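Local coordinates for protein clan CA, family C40, NlpC/P60 superfamily cysteine peptidase (Trichomonas vaginalis, PDB 6BIO) that probably acts as a cysteine peptidase of the NlpC/P60 type that hydrolyses bacterial peptidoglycan, at residues Ile195-His198 and Val203-Leu206; Asp178-Asp181 and Gln187-Tyr190; Thr224-Thr227 and Pro232-Val235; Asn160-Lys165 and Val238-Gly243; Ala64-Arg67 and Asp72-Ile75. All blocks are in the same frame, centred on the assembly; numbering follows the deposited sequence. Where two conformers were deposited one is given.

Contact 1: Ile195-His198 and Val203-Leu206; sequences IFMH and VQDL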
loop_
_atom_site.group_PDB
_atom_site.type_symbol
_atom_site.label_atom_id
_atom_site.label_comp_id
_atom_site.label_asym_id
_atom_site.label_seq_id
_atom_site.Cartn_x
_atom_site.Cartn_y
_atom_site.Cartn_z
ATOM N N ILE A 195 1.172 -1.151 -2.166
ATOM C CA ILE A 195 2.248 -0.869 -3.105
ATOM C C ILE A 195 3.327 -0.150 -2.298
ATOM O O ILE A 195 3.041 0.844 -1.626
ATOM C CB ILE A 195 1.752 0.008 -4.274
ATOM C CG1 ILE A 195 0.785 -0.800 -5.116
ATOM C CG2 ILE A 195 2.948 0.535 -5.078
ATOM C CD1 ILE A 195 -0.007 0.104 -6.075
ATOM N N PHE A 196 4.566 -0.632 -2.374
ATOM C CA PHE A 196 5.655 0.007 -1.645
ATOM C C PHE A 196 6.319 1.100 -2.447
ATOM O O PHE A 196 6.710 0.903 -3.603
ATOM C CB PHE A 196 6.723 -1.021 -1.311
ATOM C CG PHE A 196 7.818 -0.460 -0.454
ATOM C CD1 PHE A 196 7.643 -0.293 0.904
ATOM C CD2 PHE A 196 9.038 -0.083 -1.009
ATOM C CE1 PHE A 196 8.638 0.232 1.697
ATOM C CE2 PHE A 196 10.031 0.465 -0.206
ATOM C CZ PHE A 196 9.824 0.616 1.156
ATOM N N MET A 197 6.530 2.222 -1.806
ATOM C CA MET A 197 7.558 3.150 -2.251
ATOM C C MET A 197 8.369 3.511 -1.030
ATOM O O MET A 197 7.896 3.372 0.098
ATOM C CB MET A 197 7.070 4.392 -2.945
ATOM C CG MET A 197 6.223 5.269 -2.107
ATOM S SD MET A 197 5.780 6.908 -2.856
ATOM C CE MET A 197 4.851 6.383 -4.240
ATOM N N HIS A 198 9.583 4.028 -1.266
ATOM C CA HIS A 198 10.452 4.455 -0.189
ATOM C C HIS A 198 9.915 5.725 0.450
ATOM O O HIS A 198 8.946 6.337 -0.010
ATOM C CB HIS A 198 11.885 4.617 -0.708
ATOM C CG HIS A 198 12.576 3.305 -0.905
ATOM N ND1 HIS A 198 13.057 2.552 0.147
ATOM C CD2 HIS A 198 12.801 2.574 -2.029
ATOM C CE1 HIS A 198 13.572 1.433 -0.319
ATOM N NE2 HIS A 198 13.439 1.421 -1.631
ATOM N N VAL A 203 14.515 9.440 -2.772
ATOM C CA VAL A 203 14.497 8.044 -3.144
ATOM C C VAL A 203 13.268 7.695 -3.964
ATOM O O VAL A 203 13.347 6.906 -4.911
ATOM C CB VAL A 203 14.674 7.147 -1.906
ATOM C CG1 VAL A 203 14.720 5.690 -2.320
ATOM C CG2 VAL A 203 15.961 7.511 -1.223
ATOM N N GLN A 204 12.128 8.300 -3.628
ATOM C CA GLN A 204 10.942 8.130 -4.457
ATOM C C GLN A 204 11.226 8.534 -5.893
ATOM O O GLN A 204 10.699 7.942 -6.834
ATOM C CB GLN A 204 9.803 8.967 -3.884
ATOM C CG GLN A 204 9.327 8.435 -2.540
ATOM C CD GLN A 204 8.353 9.359 -1.824
ATOM O OE1 GLN A 204 8.049 10.461 -2.294
ATOM N NE2 GLN A 204 7.845 8.917 -0.713
ATOM N N ASP A 205 12.105 9.518 -6.060
ATOM C CA ASP A 205 12.563 10.021 -7.363
ATOM C C ASP A 205 13.254 8.974 -8.210
ATOM O O ASP A 205 13.449 9.211 -9.408
ATOM C CB ASP A 205 13.554 11.158 -7.098
ATOM C CG ASP A 205 14.095 11.820 -8.365
ATOM O OD1 ASP A 205 13.296 12.478 -9.072
ATOM O OD2 ASP A 205 15.338 11.711 -8.552
ATOM N N LEU A 206 13.704 7.868 -7.617
ATOM C CA LEU A 206 14.613 6.921 -8.270
ATOM C C LEU A 206 13.926 5.642 -8.690
ATOM O O LEU A 206 14.585 4.756 -9.259
ATOM C CB LEU A 206 15.788 6.579 -7.346
ATOM C CG LEU A 206 16.619 7.752 -6.841
ATOM C CD1 LEU A 206 17.685 7.242 -5.928
ATOM C CD2 LEU A 206 17.239 8.524 -8.013
#
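Two side chains of the short helix 201-204 engage the Met197-His198 pair: Val203 meets the side chain of His198, and Gln204 its carbonyl and the sulfur of Met197. Val203 works with a single methyl: CG1 comes 3.4 Å from His198 CB and 3.5 Å from His198 CG, meeting the base of the imidazole obliquely instead of lying flat on it. Within its own segment the edge of Phe196 faces the ring: CE2 of Phe196 lies over the centre of one His198 face, 3.6 Å above the plane. Val203 CG1 stands anti to its own backbone N (chi1 -177°), the branch that meets the histidine.

Gln204 makes the polar half of the contact. Its chain runs out extended from CG, and NE2 donates to His198 O over 2.9 Å with an N-H...O angle of 166°. The acceptor lies almost in the amide plane, while the donor is tilted 23° from the carbonyl plane. These residues belong to the NlpC/P60 domain, in the link between helix 182-191, which in NlpC/P60 peptidases typically carries the nucleophilic cysteine at its start, and helix 201-204. A second acceptor for the same NE2, Ser183 O, comes from that first helix, so the amide bridges the helix and the loop that follows it and its rotation is fixed by both bonds. Met197 SD flanks the amide, 3.6 Å from Gln204 NE2 and 3.7 Å from Gln204 CD. The thioether reaches it from a bent chain that also packs on Met186 and Tyr190. Met197 O, for its part, accepts from Gln187 NE2.

Contact 2: Asp178-Asp181 and Gln187-Tyr190; sequences DTYD and QWAY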
loop_
_atom_site.group_PDB
_atom_site.type_symbol
_atom_site.label_atom_id
_atom_site.label_comp_id
_atom_site.label_asym_id
_atom_site.label_seq_id
_atom_site.Cartn_x
_atom_site.Cartn_y
_atom_site.Cartn_z
ATOM N N ASP A 178 -2.951 11.530 11.040
ATOM C CA ASP A 178 -3.430 12.899 11.156
ATOM C C ASP A 178 -2.471 13.941 10.630
ATOM O O ASP A 178 -2.927 15.029 10.263
ATOM C CB ASP A 178 -3.679 13.276 12.604
ATOM C CG ASP A 178 -4.842 12.543 13.155
ATOM O OD1 ASP A 178 -5.961 12.660 12.581
ATOM O OD2 ASP A 178 -4.631 11.844 14.128
ATOM N N THR A 179 -1.165 13.661 10.603
ATOM C CA THR A 179 -0.195 14.651 10.156
ATOM C C THR A 179 0.779 13.998 9.186
ATOM O O THR A 179 0.981 12.773 9.213
ATOM C CB THR A 179 0.562 15.290 11.329
ATOM O OG1 THR A 179 1.359 14.302 12.005
ATOM C CG2 THR A 179 -0.389 15.986 12.297
ATOM N N TYR A 180 1.363 14.815 8.301
ATOM C CA TYR A 180 2.140 14.306 7.183
ATOM C C TYR A 180 3.224 15.291 6.810
ATOM O O TYR A 180 3.046 16.501 6.933
ATOM C CB TYR A 180 1.269 14.149 5.926
ATOM C CG TYR A 180 0.322 12.973 6.009
ATOM C CD1 TYR A 180 0.739 11.725 5.652
ATOM C CD2 TYR A 180 -0.969 13.118 6.509
ATOM C CE1 TYR A 180 -0.087 10.646 5.746
ATOM C CE2 TYR A 180 -1.814 12.051 6.647
ATOM C CZ TYR A 180 -1.364 10.802 6.261
ATOM O OH TYR A 180 -2.176 9.697 6.407
ATOM N N ASP A 181 4.334 14.754 6.274
ATOM C CA ASP A 181 5.195 15.566 5.427
ATOM C C ASP A 181 4.990 15.138 3.981
ATOM O O ASP A 181 4.151 14.300 3.663
ATOM C CB ASP A 181 6.659 15.567 5.887
ATOM C CG ASP A 181 7.370 14.250 5.729
ATOM O OD1 ASP A 181 6.907 13.390 4.988
ATOM O OD2 ASP A 181 8.427 14.102 6.393
ATOM N N GLN A 187 3.985 7.892 0.543
ATOM C CA GLN A 187 4.214 6.511 0.951
ATOM C C GLN A 187 2.971 5.941 1.619
ATOM O O GLN A 187 2.590 4.794 1.359
ATOM C CB GLN A 187 5.429 6.413 1.857
ATOM C CG GLN A 187 5.793 4.966 2.200
ATOM C CD GLN A 187 6.908 4.849 3.203
ATOM O OE1 GLN A 187 6.847 5.402 4.307
ATOM N NE2 GLN A 187 7.931 4.100 2.852
ATOM N N TRP A 188 2.311 6.744 2.459
ATOM C CA TRP A 188 1.082 6.312 3.108
ATOM C C TRP A 188 0.026 5.935 2.069
ATOM O O TRP A 188 -0.666 4.911 2.186
ATOM C CB TRP A 188 0.578 7.434 4.041
ATOM C CG TRP A 188 -0.833 7.145 4.493
ATOM C CD1 TRP A 188 -1.223 6.325 5.483
ATOM C CD2 TRP A 188 -2.031 7.592 3.845
ATOM N NE1 TRP A 188 -2.601 6.227 5.497
ATOM C CE2 TRP A 188 -3.115 6.986 4.498
ATOM C CE3 TRP A 188 -2.288 8.455 2.780
ATOM C CZ2 TRP A 188 -4.435 7.223 4.115
ATOM C CZ3 TRP A 188 -3.591 8.668 2.414
ATOM C CH2 TRP A 188 -4.643 8.030 3.063
ATOM N N ALA A 189 -0.199 6.807 1.086
ATOM C CA ALA A 189 -1.280 6.564 0.137
ATOM C C ALA A 189 -1.058 5.234 -0.572
ATOM O O ALA A 189 -1.982 4.434 -0.754
ATOM C CB ALA A 189 -1.382 7.709 -0.870
ATOM N N TYR A 190 0.180 4.988 -1.022
ATOM C CA TYR A 190 0.451 3.724 -1.696
ATOM C C TYR A 190 0.442 2.532 -0.741
ATOM O O TYR A 190 0.050 1.422 -1.140
ATOM C CB TYR A 190 1.719 3.835 -2.579
ATOM C CG TYR A 190 1.340 4.438 -3.923
ATOM C CD1 TYR A 190 0.780 3.626 -4.879
ATOM C CD2 TYR A 190 1.488 5.783 -4.204
ATOM C CE1 TYR A 190 0.357 4.128 -6.068
ATOM C CE2 TYR A 190 1.055 6.304 -5.408
ATOM C CZ TYR A 190 0.526 5.458 -6.358
ATOM O OH TYR A 190 0.077 5.927 -7.572
#
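Tyr180 stands with its phenol end against the indole of Trp188, and the pair accounts for the whole contact. The hydroxyl oxygen hangs over the centre of one indole face, 3.2 Å above the plane, with Tyr180 OH 3.3 Å from Trp188 CD2 and 3.4 Å from Trp188 CE2. The ring follows edge first: Tyr180 CE1 is 3.7 Å from Trp188 CB, and the centroids of the phenol and the five-membered ring are 5.4 Å apart with planes at 64°, an offset edge-to-face pair.

The torsions account for this meeting. Tyr180 carries CG anti to its carbonyl carbon (chi1 -73°), sending the ring toward the helix. Trp188, by contrast, has CG anti to the backbone N (chi1 168°), which lays the indole across the phenol's path. The hydroxyl is buried and has no hydrogen-bonding partner in the model, so its surroundings here are the aromatic face and neighbouring aliphatic carbon, including the Lys165 side chain.

Asp181 follows directly as the N-cap of helix 182-191: its OD1 accepts from Gly184 N and forms a salt bridge with Arg199. The contact therefore ties the short strand 179-180, which pairs with 169-170, back onto the next helix, whose Trp188 and Ala189 in turn rest against Leu161 and Val162 of helix 154-163, while Ala189 also touches Met240 of strand 237-243.

Contact 3: Thr224-Thr227 and Pro232-Val235; sequences TFRT and PMLV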
loop_
_atom_site.group_PDB
_atom_site.type_symbol
_atom_site.label_atom_id
_atom_site.label_comp_id
_atom_site.label_asym_id
_atom_site.label_seq_id
_atom_site.Cartn_x
_atom_site.Cartn_y
_atom_site.Cartn_z
ATOM N N THR A 224 8.431 14.722 -8.378
ATOM C CA THR A 224 9.445 15.201 -7.449
ATOM C C THR A 224 10.004 16.531 -7.934
ATOM O O THR A 224 9.955 16.848 -9.131
ATOM C CB THR A 224 10.559 14.174 -7.281
ATOM O OG1 THR A 224 11.160 13.941 -8.553
ATOM C CG2 THR A 224 9.991 12.880 -6.695
ATOM N N PHE A 225 10.509 17.327 -6.991
ATOM C CA PHE A 225 10.952 18.683 -7.252
ATOM C C PHE A 225 12.244 18.968 -6.495
ATOM O O PHE A 225 12.526 18.403 -5.432
ATOM C CB PHE A 225 9.914 19.721 -6.798
ATOM C CG PHE A 225 8.515 19.562 -7.406
ATOM C CD1 PHE A 225 8.196 20.187 -8.608
ATOM C CD2 PHE A 225 7.520 18.811 -6.775
ATOM C CE1 PHE A 225 6.900 20.086 -9.148
ATOM C CE2 PHE A 225 6.260 18.733 -7.306
ATOM C CZ PHE A 225 5.948 19.358 -8.484
ATOM N N ARG A 226 12.997 19.936 -7.046
ATOM C CA ARG A 226 14.184 20.480 -6.403
ATOM C C ARG A 226 13.826 21.868 -5.905
ATOM O O ARG A 226 13.664 22.795 -6.703
ATOM C CB ARG A 226 15.367 20.499 -7.388
ATOM C CG ARG A 226 15.618 19.132 -7.988
ATOM C CD ARG A 226 17.004 19.042 -8.625
ATOM N NE ARG A 226 17.097 19.997 -9.719
ATOM C CZ ARG A 226 16.661 19.824 -10.953
ATOM N NH1 ARG A 226 16.201 18.652 -11.365
ATOM N NH2 ARG A 226 16.752 20.836 -11.824
ATOM N N THR A 227 13.661 22.009 -4.588
ATOM C CA THR A 227 13.131 23.246 -4.011
ATOM C C THR A 227 14.101 23.988 -3.117
ATOM O O THR A 227 13.716 25.029 -2.578
ATOM C CB THR A 227 11.815 23.021 -3.224
ATOM O OG1 THR A 227 12.092 22.341 -2.000
ATOM C CG2 THR A 227 10.787 22.241 -4.040
ATOM N N PRO A 232 20.792 23.026 -5.097
ATOM C CA PRO A 232 19.858 23.084 -6.234
ATOM C C PRO A 232 19.766 21.814 -7.025
ATOM O O PRO A 232 18.818 21.677 -7.813
ATOM C CB PRO A 232 20.401 24.242 -7.092
ATOM C CG PRO A 232 21.867 24.295 -6.735
ATOM C CD PRO A 232 21.926 23.952 -5.252
ATOM N N MET A 233 20.705 20.886 -6.862
ATOM C CA MET A 233 20.631 19.633 -7.589
ATOM C C MET A 233 19.971 18.516 -6.793
ATOM O O MET A 233 19.838 17.403 -7.315
ATOM C CB MET A 233 22.019 19.206 -8.083
ATOM C CG MET A 233 22.730 20.263 -9.015
ATOM S SD MET A 233 21.793 20.827 -10.506
ATOM C CE MET A 233 21.060 19.252 -10.828
ATOM N N LEU A 234 19.526 18.783 -5.571
ATOM C CA LEU A 234 18.936 17.742 -4.723
ATOM C C LEU A 234 17.418 17.766 -4.795
ATOM O O LEU A 234 16.792 18.833 -4.788
ATOM C CB LEU A 234 19.349 17.940 -3.277
ATOM C CG LEU A 234 20.851 17.837 -3.104
ATOM C CD1 LEU A 234 21.170 17.654 -1.636
ATOM C CD2 LEU A 234 21.472 16.674 -3.903
ATOM N N VAL A 235 16.831 16.565 -4.843
ATOM C CA VAL A 235 15.385 16.448 -4.765
ATOM C C VAL A 235 14.963 16.625 -3.314
ATOM O O VAL A 235 15.477 15.946 -2.424
ATOM C CB VAL A 235 14.927 15.083 -5.297
ATOM C CG1 VAL A 235 13.472 14.873 -4.960
ATOM C CG2 VAL A 235 15.181 15.026 -6.823
HETATM O O HOH W 1 17.724 23.132 -10.273
HETATM O O HOH W 2 16.466 23.711 -7.958
#
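The guanidinium of Arg226 has Met233 CE above one face, 4.2 Å from the plane and displaced toward the rim, while Pro232 O and a water sit at its edge, in the plane. Of the edge contacts, Arg226 NE donates to Pro232 O over 3.1 Å, but the N-H...O angle of 135° makes this a weak bond. Arg226 NH2 reaches the same carbonyl through that water, to which it donates over 2.9 Å and which in turn donates a hydrogen bond to Pro232 O. A second water donates to both Pro232 O and Arg226 O, so the proline carbonyl has three donors, one of them weak.

The bend in the arginine at chi3 (-62°) is what brings NE round to this carbonyl, and the aliphatic part lies close to the opposing backbone: Arg226 CB is 3.4 Å from Leu234 O. Closer to the strand, the contact turns to CH...O and apolar approach. Val235 CA lies 3.5 Å from Phe225 O, and Val235 CG1 lies 3.8 Å from Thr224 CB. The hydroxyl of Thr224 is engaged with Asp205 and the backbone of Thr271.

End to end, the two segments run 147° apart. They form the two arms of the loop end of a hairpin joining strands 222-225 and 237-243, adjacent antiparallel strands in the sheet of the papain-like NlpC/P60 fold.

Contact 4: Asn160-Lys165 and Val238-Gly243; sequences NLVKTK and VGMYVG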
loop_
_atom_site.group_PDB
_atom_site.type_symbol
_atom_site.label_atom_id
_atom_site.label_comp_id
_atom_site.label_asym_id
_atom_site.label_seq_id
_atom_site.Cartn_x
_atom_site.Cartn_y
_atom_site.Cartn_z
ATOM N N ASN A 160 -7.548 9.552 -5.032
ATOM C CA ASN A 160 -8.612 9.644 -4.029
ATOM C C ASN A 160 -8.026 9.600 -2.614
ATOM O O ASN A 160 -8.434 10.375 -1.735
ATOM C CB ASN A 160 -9.652 8.545 -4.211
ATOM C CG ASN A 160 -10.665 8.542 -3.042
ATOM O OD1 ASN A 160 -11.536 9.426 -2.924
ATOM N ND2 ASN A 160 -10.552 7.553 -2.170
ATOM N N LEU A 161 -7.088 8.681 -2.359
ATOM C CA LEU A 161 -6.538 8.558 -1.004
ATOM C C LEU A 161 -5.892 9.860 -0.523
ATOM O O LEU A 161 -6.103 10.254 0.625
ATOM C CB LEU A 161 -5.549 7.391 -0.943
ATOM C CG LEU A 161 -6.256 6.040 -0.840
ATOM C CD1 LEU A 161 -5.414 4.904 -1.383
ATOM C CD2 LEU A 161 -6.644 5.759 0.613
ATOM N N VAL A 162 -5.092 10.535 -1.368
ATOM C CA VAL A 162 -4.511 11.787 -0.880
ATOM C C VAL A 162 -5.577 12.854 -0.682
ATOM O O VAL A 162 -5.441 13.689 0.222
ATOM C CB VAL A 162 -3.309 12.294 -1.700
ATOM C CG1 VAL A 162 -2.176 11.303 -1.686
ATOM C CG2 VAL A 162 -3.727 12.648 -3.136
ATOM N N LYS A 163 -6.650 12.852 -1.480
ATOM C CA LYS A 163 -7.737 13.802 -1.244
ATOM C C LYS A 163 -8.342 13.621 0.132
ATOM O O LYS A 163 -8.761 14.598 0.733
ATOM C CB LYS A 163 -8.816 13.691 -2.321
ATOM C CG LYS A 163 -8.352 14.173 -3.679
ATOM C CD LYS A 163 -9.395 13.900 -4.758
ATOM C CE LYS A 163 -8.813 14.176 -6.123
ATOM N NZ LYS A 163 -9.867 14.084 -7.209
ATOM N N THR A 164 -8.398 12.384 0.641
ATOM C CA THR A 164 -8.986 12.144 1.961
ATOM C C THR A 164 -8.173 12.796 3.065
ATOM O O THR A 164 -8.647 12.852 4.217
ATOM C CB THR A 164 -9.128 10.644 2.292
ATOM O OG1 THR A 164 -7.868 10.056 2.613
ATOM C CG2 THR A 164 -9.834 9.873 1.178
ATOM N N LYS A 165 -6.950 13.263 2.754
ATOM C CA LYS A 165 -6.099 13.893 3.750
ATOM C C LYS A 165 -5.977 15.399 3.566
ATOM O O LYS A 165 -5.192 16.049 4.295
ATOM C CB LYS A 165 -4.715 13.245 3.785
ATOM C CG LYS A 165 -4.797 11.738 4.142
ATOM C CD LYS A 165 -5.401 11.495 5.507
ATOM C CE LYS A 165 -5.418 10.017 5.815
ATOM N NZ LYS A 165 -5.764 9.718 7.223
ATOM N N VAL A 238 7.948 16.524 -3.073
ATOM C CA VAL A 238 7.168 15.612 -3.908
ATOM C C VAL A 238 5.702 15.911 -3.697
ATOM O O VAL A 238 5.301 16.328 -2.609
ATOM C CB VAL A 238 7.494 14.137 -3.563
ATOM C CG1 VAL A 238 7.139 13.817 -2.118
ATOM C CG2 VAL A 238 6.819 13.153 -4.523
ATOM N N GLY A 239 4.892 15.673 -4.734
ATOM C CA GLY A 239 3.442 15.709 -4.635
ATOM C C GLY A 239 2.837 14.715 -5.603
ATOM O O GLY A 239 3.546 14.096 -6.385
ATOM N N MET A 240 1.515 14.533 -5.521
ATOM C CA MET A 240 0.815 13.536 -6.337
ATOM C C MET A 240 -0.144 14.243 -7.294
ATOM O O MET A 240 -1.003 15.005 -6.860
ATOM C CB MET A 240 0.014 12.554 -5.473
ATOM C CG MET A 240 -0.611 11.464 -6.281
ATOM S SD MET A 240 -1.562 10.294 -5.328
ATOM C CE MET A 240 -0.296 9.567 -4.304
ATOM N N TYR A 241 -0.003 13.972 -8.586
ATOM C CA TYR A 241 -0.915 14.528 -9.575
ATOM C C TYR A 241 -2.310 13.971 -9.318
ATOM O O TYR A 241 -2.470 12.769 -9.088
ATOM C CB TYR A 241 -0.432 14.169 -10.987
ATOM C CG TYR A 241 -1.169 14.940 -12.052
ATOM C CD1 TYR A 241 -0.933 16.300 -12.229
ATOM C CD2 TYR A 241 -2.064 14.318 -12.876
ATOM C CE1 TYR A 241 -1.615 17.019 -13.183
ATOM C CE2 TYR A 241 -2.768 15.032 -13.828
ATOM C CZ TYR A 241 -2.531 16.393 -13.984
ATOM O OH TYR A 241 -3.224 17.143 -14.947
ATOM N N VAL A 242 -3.323 14.832 -9.415
ATOM C CA VAL A 242 -4.693 14.392 -9.206
ATOM C C VAL A 242 -5.620 14.817 -10.340
ATOM O O VAL A 242 -6.843 14.710 -10.218
ATOM C CB VAL A 242 -5.239 14.856 -7.848
ATOM C CG1 VAL A 242 -4.433 14.216 -6.718
ATOM C CG2 VAL A 242 -5.230 16.364 -7.728
ATOM N N GLY A 243 -5.058 15.278 -11.447
ATOM C CA GLY A 243 -5.836 15.633 -12.619
ATOM C C GLY A 243 -6.142 17.111 -12.677
ATOM O O GLY A 243 -5.973 17.858 -11.717
HETATM O O HOH W 3 -8.243 12.848 -9.321
#
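Val162 presses both methyls onto strand 237-243. CG1 of Val162 is 3.7 Å from Met240 CE and 3.8 Å from Met240 SD, while CG2 lies 3.9 Å from Met240 SD and 4.0 Å from Val242 CG1. The valine thus wedges between the thioether and the next inward-facing side chain of the strand. Met240 starts with CG anti to its backbone N (chi1 -175°) and stays straight to SD. A final bend at chi3 then lays its methyl beside Val162 CG1. This is the close-fitting, apolar half, with Val162 and Met240 buried.

The other half is looser. Lys163 extends its chain past Val242, with CE 4.0 Å from Val242 CB, so only aliphatic carbon meets the valine. From its tip, NZ donates over 2.9 Å to a water that lies beside Val242 O. That bridge is doubtful, because the water-carbonyl distance is too short and the lysine has two conformers. At the same edge, Val242 and Gly243 form a classic beta bulge against strand 246-251.

In the fold, helix 154-163 lies across the central antiparallel sheet of the NlpC/P60 domain. Ile248 of strand 246-251 extends the floor under Val162, Lys163 and Val242, while Met186 and Tyr190 of helix 182-191 also pack on Met240.

Contact 5: Ala64-Arg67 and Asp72-Ile75; sequences AHVR and DCWI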
loop_
_atom_site.group_PDB
_atom_site.type_symbol
_atom_site.label_atom_id
_atom_site.label_comp_id
_atom_site.label_asym_id
_atom_site.label_seq_id
_atom_site.Cartn_x
_atom_site.Cartn_y
_atom_site.Cartn_z
ATOM N N ALA A 64 9.247 -9.857 12.931
ATOM C CA ALA A 64 8.219 -10.196 11.966
ATOM C C ALA A 64 8.753 -9.915 10.564
ATOM O O ALA A 64 9.338 -8.849 10.322
ATOM C CB ALA A 64 6.963 -9.351 12.181
ATOM N N HIS A 65 8.564 -10.873 9.659
ATOM C CA HIS A 65 8.863 -10.716 8.253
ATOM C C HIS A 65 7.601 -10.175 7.603
ATOM O O HIS A 65 6.567 -10.855 7.606
ATOM C CB HIS A 65 9.222 -12.064 7.661
ATOM C CG HIS A 65 9.828 -11.976 6.309
ATOM N ND1 HIS A 65 10.106 -13.102 5.558
ATOM C CD2 HIS A 65 10.243 -10.913 5.572
ATOM C CE1 HIS A 65 10.660 -12.725 4.415
ATOM N NE2 HIS A 65 10.761 -11.410 4.401
ATOM N N VAL A 66 7.657 -8.944 7.090
ATOM C CA VAL A 66 6.476 -8.252 6.587
ATOM C C VAL A 66 6.666 -7.909 5.118
ATOM O O VAL A 66 7.782 -7.810 4.612
ATOM C CB VAL A 66 6.097 -7.006 7.443
ATOM C CG1 VAL A 66 5.906 -7.416 8.916
ATOM C CG2 VAL A 66 7.170 -5.918 7.343
ATOM N N ARG A 67 5.539 -7.659 4.464
ATOM C CA ARG A 67 5.531 -7.420 3.038
ATOM C C ARG A 67 4.520 -6.348 2.702
ATOM O O ARG A 67 3.385 -6.365 3.211
ATOM C CB ARG A 67 5.184 -8.693 2.287
ATOM C CG ARG A 67 5.130 -8.549 0.750
ATOM C CD ARG A 67 4.770 -9.877 0.124
ATOM N NE ARG A 67 3.400 -10.281 0.323
ATOM C CZ ARG A 67 2.384 -9.877 -0.450
ATOM N NH1 ARG A 67 2.550 -8.940 -1.365
ATOM N NH2 ARG A 67 1.191 -10.428 -0.301
ATOM N N ASP A 72 9.699 -6.631 0.875
ATOM C CA ASP A 72 9.681 -7.322 2.160
ATOM C C ASP A 72 10.846 -6.872 3.035
ATOM O O ASP A 72 11.918 -6.481 2.551
ATOM C CB ASP A 72 9.642 -8.864 2.004
ATOM C CG ASP A 72 10.948 -9.416 1.515
ATOM O OD1 ASP A 72 11.275 -9.206 0.322
ATOM O OD2 ASP A 72 11.673 -10.022 2.313
ATOM N N CYS A 73 10.633 -6.964 4.342
ATOM C CA CYS A 73 11.637 -6.569 5.313
ATOM C C CYS A 73 11.263 -7.187 6.655
ATOM O O CYS A 73 10.238 -7.868 6.800
ATOM C CB CYS A 73 11.747 -5.042 5.404
ATOM S SG CYS A 73 10.287 -4.224 5.994
ATOM N N TRP A 74 12.100 -6.932 7.647
ATOM C CA TRP A 74 11.948 -7.503 8.976
ATOM C C TRP A 74 11.916 -6.368 9.985
ATOM O O TRP A 74 12.775 -5.478 9.947
ATOM C CB TRP A 74 13.123 -8.412 9.290
ATOM C CG TRP A 74 13.236 -9.616 8.425
ATOM C CD1 TRP A 74 13.782 -9.691 7.170
ATOM C CD2 TRP A 74 12.788 -10.948 8.737
ATOM N NE1 TRP A 74 13.705 -10.977 6.690
ATOM C CE2 TRP A 74 13.136 -11.771 7.652
ATOM C CE3 TRP A 74 12.160 -11.522 9.843
ATOM C CZ2 TRP A 74 12.874 -13.132 7.638
ATOM C CZ3 TRP A 74 11.884 -12.890 9.833
ATOM C CH2 TRP A 74 12.228 -13.678 8.736
ATOM N N ILE A 75 10.936 -6.402 10.883
ATOM C CA ILE A 75 10.739 -5.411 11.929
ATOM C C ILE A 75 10.492 -6.109 13.261
ATOM O O ILE A 75 9.974 -7.219 13.314
ATOM C CB ILE A 75 9.545 -4.432 11.634
ATOM C CG1 ILE A 75 8.215 -5.184 11.453
ATOM C CG2 ILE A 75 9.902 -3.574 10.437
ATOM C CD1 ILE A 75 7.057 -4.248 11.247
#
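A tight beta hairpin, strands 63-68 and 71-76, brings Ala64-Arg67 and Asp72-Ile75 together. Ala64 with Ile75 and Val66 with Cys73 are hydrogen-bonded antiparallel pairs; His65 with Trp74 and Arg67 with Asp72 are non-hydrogen-bonded. Each bonded pair has its two N-H...O links, for example Val66 N to Cys73 O at 2.8 Å and Cys73 N to Val66 O at 3.0 Å.

On the face bearing His65 and Trp74 the imidazole lies over the indole in an offset stack, the imidazole centroid 4.1 Å from that of the Trp74 six-membered ring and the planes only 7° apart. CG of His65, anti to the backbone N (chi1 -167°), carries the ring over the indole. His65 CB adds a CH-pi contact, 3.5 Å from the same centroid. The NE2 edge of the imidazole faces Asp72. NE2 donates to Asp72 OD2 over 2.7 Å at 174°, in the ring plane, meeting the carboxylate on its anti side and somewhat out of its plane. This histidine-carboxylate bond probably favours a charged imidazole, whose rotation the stack and bond together would fix.

On the other face, Val66 CG2 is 3.8 Å from Cys73 SG, and Val66 CG1 is 4.1 Å from Ile75 CG1. That buried side meets Leu48 of strand 46-49 and Val31 and Ala33 of strand 30-34, while strands 53-60 and 30-34 flank the hairpin in the long antiparallel sheet.

Overall arrangement
From the N terminus, contact 5 comes first, pairing strands 63-68 and 71-76 across a short turn well before the other four begin. Contact 4 then opens at 160 and closes at 243, laying helix 154-163 on strand 237-243, and within its span lie contacts 2, 1 and 3 in series, none crossing another. Contact 2 joins strand 179-180 to helix 182-191, contact 1 links the following loop to helix 201-204, and contact 3 brings together the ends of the loop between strands 222-225 and 237-243. Gln187 and Met197 join contacts 2 and 1, and Asp205 with Thr224 joins 1 and 3. Contact 5 touches none of them, its centre about 17 Å from that of contact 1.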